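Long-range contact in putative NAD dependent dehydrogenase (PDB 6NOR), which binds NAD and probably acts as an oxidoreductase in the biosynthesis of the antibiotic gentamicin: residues 215-219 and 355-359. Residues are numbered along the deposited sequence; the frame is centred on the assembly and turned at random.
Sequences IRAVT and RKVEM
Val218 and Val357 form an antiparallel hydrogen-bonded pair that joins residues 215-219 to the short strand 357-358 near the C-terminus. Val357 N donates almost straight to Val218 O at 2.9 Å, while Val218 N returns a more bent bond to Val357 O (150° at the hydrogen). A third backbone bond runs from Met359 N to Arg216 O at 2.7 Å. In the neighbouring non-hydrogen-bonded pair, Ala217 and Glu358, the alpha carbons come within 4.4 Å; Ala217 CA also makes a CH...O contact with Val357 O.

The apolar part rests on Met359, whose side chain lies across Ile215 and Val218 on the side that faces helix 334-353. With CG anti to its own carbonyl carbon (chi1 -48°) and further bends at chi2 and chi3, the chain folds so that CG lies 3.7 Å from Ile215 CG2 while SD meets Val218 CG2 at 3.9 Å. Thr343, Ala346 and Ala347 of that helix touch Ile215, Met359 and Val218 respectively. Shortening Met359 to an alanine removes CG, SD and CE, and would probably leave Ile215 CG2 and Val218 CG2 without their common neighbour and a gap beside the helix.

On the face that carries Ala217 and Glu358, the aliphatic chain of Lys356 runs past Thr219 and Ala217: CG is 3.8 Å from Thr219 OG1, and CD rests against Ala217 CB. With CG anti to the backbone N (chi1 -179°) and a bend at chi3, the chain carries NZ off beyond the strand.

On its other side strand 215-223 carries a classic beta bulge, Arg216 and Ala217 together opposing Glu240 of strand 234-241. Lys356 also makes backbone hydrogen bonds to a second subunit. Strand 357-358 is thus the outermost strand, within this chain, of the mixed sheet of the GFO/IDH/MocA C-terminal domain, paired antiparallel to strand 215-223.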
ATOM      1  N   ILE A 215      23.753  23.515   7.057  1.00 22.26           N
ATOM      2  CA  ILE A 215      23.211  23.016   8.302  1.00 22.36           C
ATOM      3  C   ILE A 215      23.594  23.928   9.460  1.00 27.62           C
ATOM      4  O   ILE A 215      24.762  24.178   9.690  1.00 34.95           O
ATOM      5  CB  ILE A 215      23.706  21.601   8.572  1.00 22.36           C
ATOM      6  CG1 ILE A 215      23.140  20.672   7.502  1.00 22.60           C
ATOM      7  CG2 ILE A 215      23.361  21.170   9.998  1.00 22.55           C
ATOM      8  CD1 ILE A 215      23.466  19.230   7.685  1.00 23.01           C
ATOM      9  N   ARG A 216      22.606  24.423  10.190  1.00 28.09           N
ATOM     10  CA  ARG A 216      22.870  25.349  11.285  1.00 27.08           C
ATOM     11  C   ARG A 216      23.112  24.639  12.618  1.00 25.26           C
ATOM     12  O   ARG A 216      24.038  24.978  13.336  1.00 29.01           O
ATOM     13  CB  ARG A 216      21.718  26.340  11.425  1.00 32.09           C
ATOM     14  CG  ARG A 216      21.945  27.409  12.490  1.00 44.23           C
ATOM     15  CD  ARG A 216      20.743  28.339  12.644  1.00 53.37           C
ATOM     16  NE  ARG A 216      20.437  29.054  11.410  1.00 62.71           N
ATOM     17  CZ  ARG A 216      21.139  30.086  10.952  1.00 67.68           C
ATOM     18  NH1 ARG A 216      22.194  30.529  11.628  1.00 69.74           N
ATOM     19  NH2 ARG A 216      20.789  30.675   9.816  1.00 69.92           N
ATOM     20  N   ALA A 217      22.288  23.661  12.963  1.00 19.45           N
ATOM     21  CA  ALA A 217      22.489  22.931  14.214  1.00 21.00           C
ATOM     22  C   ALA A 217      22.069  21.457  14.128  1.00 20.86           C
ATOM     23  O   ALA A 217      21.385  21.052  13.205  1.00 24.70           O
ATOM     24  CB  ALA A 217      21.748  23.619  15.339  1.00 18.15           C
ATOM     25  N   VAL A 218      22.489  20.669  15.107  1.00 18.12           N
ATOM     26  CA  VAL A 218      22.227  19.248  15.145  1.00 18.14           C
ATOM     27  C   VAL A 218      21.892  18.835  16.570  1.00 23.93           C
ATOM     28  O   VAL A 218      22.473  19.347  17.525  1.00 27.70           O
ATOM     29  CB  VAL A 218      23.444  18.433  14.634  1.00 20.70           C
ATOM     30  CG1 VAL A 218      23.211  16.966  14.783  1.00 21.68           C
ATOM     31  CG2 VAL A 218      23.721  18.735  13.170  1.00 23.48           C
ATOM     32  N   THR A 219      20.929  17.930  16.714  1.00 22.56           N
ATOM     33  CA  THR A 219      20.639  17.282  17.985  1.00 21.61           C
ATOM     34  C   THR A 219      20.559  15.783  17.729  1.00 18.36           C
ATOM     35  O   THR A 219      20.074  15.364  16.699  1.00 26.07           O
ATOM     36  CB  THR A 219      19.320  17.791  18.596  1.00 28.41           C
ATOM     37  OG1 THR A 219      19.210  19.209  18.404  1.00 36.04           O
ATOM     38  CG2 THR A 219      19.255  17.478  20.069  1.00 28.26           C
ATOM     39  N   ARG A 355      22.893  17.961  24.412  1.00 23.78           N
ATOM     40  CA  ARG A 355      22.712  19.350  24.083  1.00 28.08           C
ATOM     41  C   ARG A 355      22.720  19.545  22.568  1.00 23.91           C
ATOM     42  O   ARG A 355      23.318  18.778  21.837  1.00 23.72           O
ATOM     43  CB  ARG A 355      23.817  20.197  24.723  1.00 36.63           C
ATOM     44  CG  ARG A 355      24.983  20.416  23.796  1.00 50.50           C
ATOM     45  CD  ARG A 355      26.030  21.358  24.363  1.00 62.07           C
ATOM     46  NE  ARG A 355      26.984  21.797  23.338  1.00 66.76           N
ATOM     47  CZ  ARG A 355      28.091  21.137  23.006  1.00 70.40           C
ATOM     48  NH1 ARG A 355      28.393  19.995  23.608  1.00 72.35           N
ATOM     49  NH2 ARG A 355      28.897  21.615  22.068  1.00 75.51           N
ATOM     50  N   LYS A 356      22.056  20.591  22.111  1.00 20.13           N
ATOM     51  CA  LYS A 356      22.103  20.981  20.720  1.00 22.53           C
ATOM     52  C   LYS A 356      23.518  21.473  20.398  1.00 26.18           C
ATOM     53  O   LYS A 356      24.110  22.184  21.196  1.00 30.31           O
ATOM     54  CB  LYS A 356      21.065  22.065  20.446  1.00 18.50           C
ATOM     55  CG  LYS A 356      21.011  22.541  19.013  1.00 39.15           C
ATOM     56  CD  LYS A 356      20.353  23.913  18.911  1.00 43.23           C
ATOM     57  CE  LYS A 356      18.850  23.822  19.000  1.00 52.73           C
ATOM     58  NZ  LYS A 356      18.248  25.143  19.351  1.00 62.89           N
ATOM     59  N   VAL A 357      24.052  21.091  19.241  1.00 25.29           N
ATOM     60  CA  VAL A 357      25.390  21.520  18.820  1.00 18.26           C
ATOM     61  C   VAL A 357      25.268  22.451  17.614  1.00 25.30           C
ATOM     62  O   VAL A 357      24.747  22.069  16.572  1.00 25.75           O
ATOM     63  CB  VAL A 357      26.302  20.288  18.501  1.00 18.23           C
ATOM     64  CG1 VAL A 357      27.606  20.697  17.841  1.00 20.81           C
ATOM     65  CG2 VAL A 357      26.594  19.479  19.778  1.00 18.31           C
ATOM     66  N   GLU A 358      25.715  23.692  17.779  1.00 31.09           N
ATOM     67  CA  GLU A 358      25.731  24.678  16.699  1.00 30.29           C
ATOM     68  C   GLU A 358      26.804  24.351  15.683  1.00 31.74           C
ATOM     69  O   GLU A 358      27.933  24.090  16.051  1.00 28.20           O
ATOM     70  CB  GLU A 358      25.969  26.081  17.251  1.00 39.63           C
ATOM     71  CG  GLU A 358      24.937  26.533  18.263  1.00 50.93           C
ATOM     72  CD  GLU A 358      23.591  26.826  17.627  1.00 62.84           C
ATOM     73  OE1 GLU A 358      23.573  27.372  16.502  1.00 72.19           O
ATOM     74  OE2 GLU A 358      22.555  26.499  18.248  1.00 64.63           O
ATOM     75  N   MET A 359      26.449  24.345  14.407  1.00 38.90           N
ATOM     76  CA  MET A 359      27.436  24.145  13.355  1.00 46.70           C
ATOM     77  C   MET A 359      28.044  25.476  12.990  1.00 55.52           C
ATOM     78  O   MET A 359      27.554  26.530  13.383  1.00 57.89           O
ATOM     79  CB  MET A 359      26.826  23.518  12.103  1.00 45.79           C
ATOM     80  CG  MET A 359      25.962  22.327  12.379  1.00 47.31           C
ATOM     81  SD  MET A 359      26.913  20.826  12.473  1.00 44.74           S
ATOM     82  CE  MET A 359      27.322  20.602  10.749  1.00 28.43           C
TER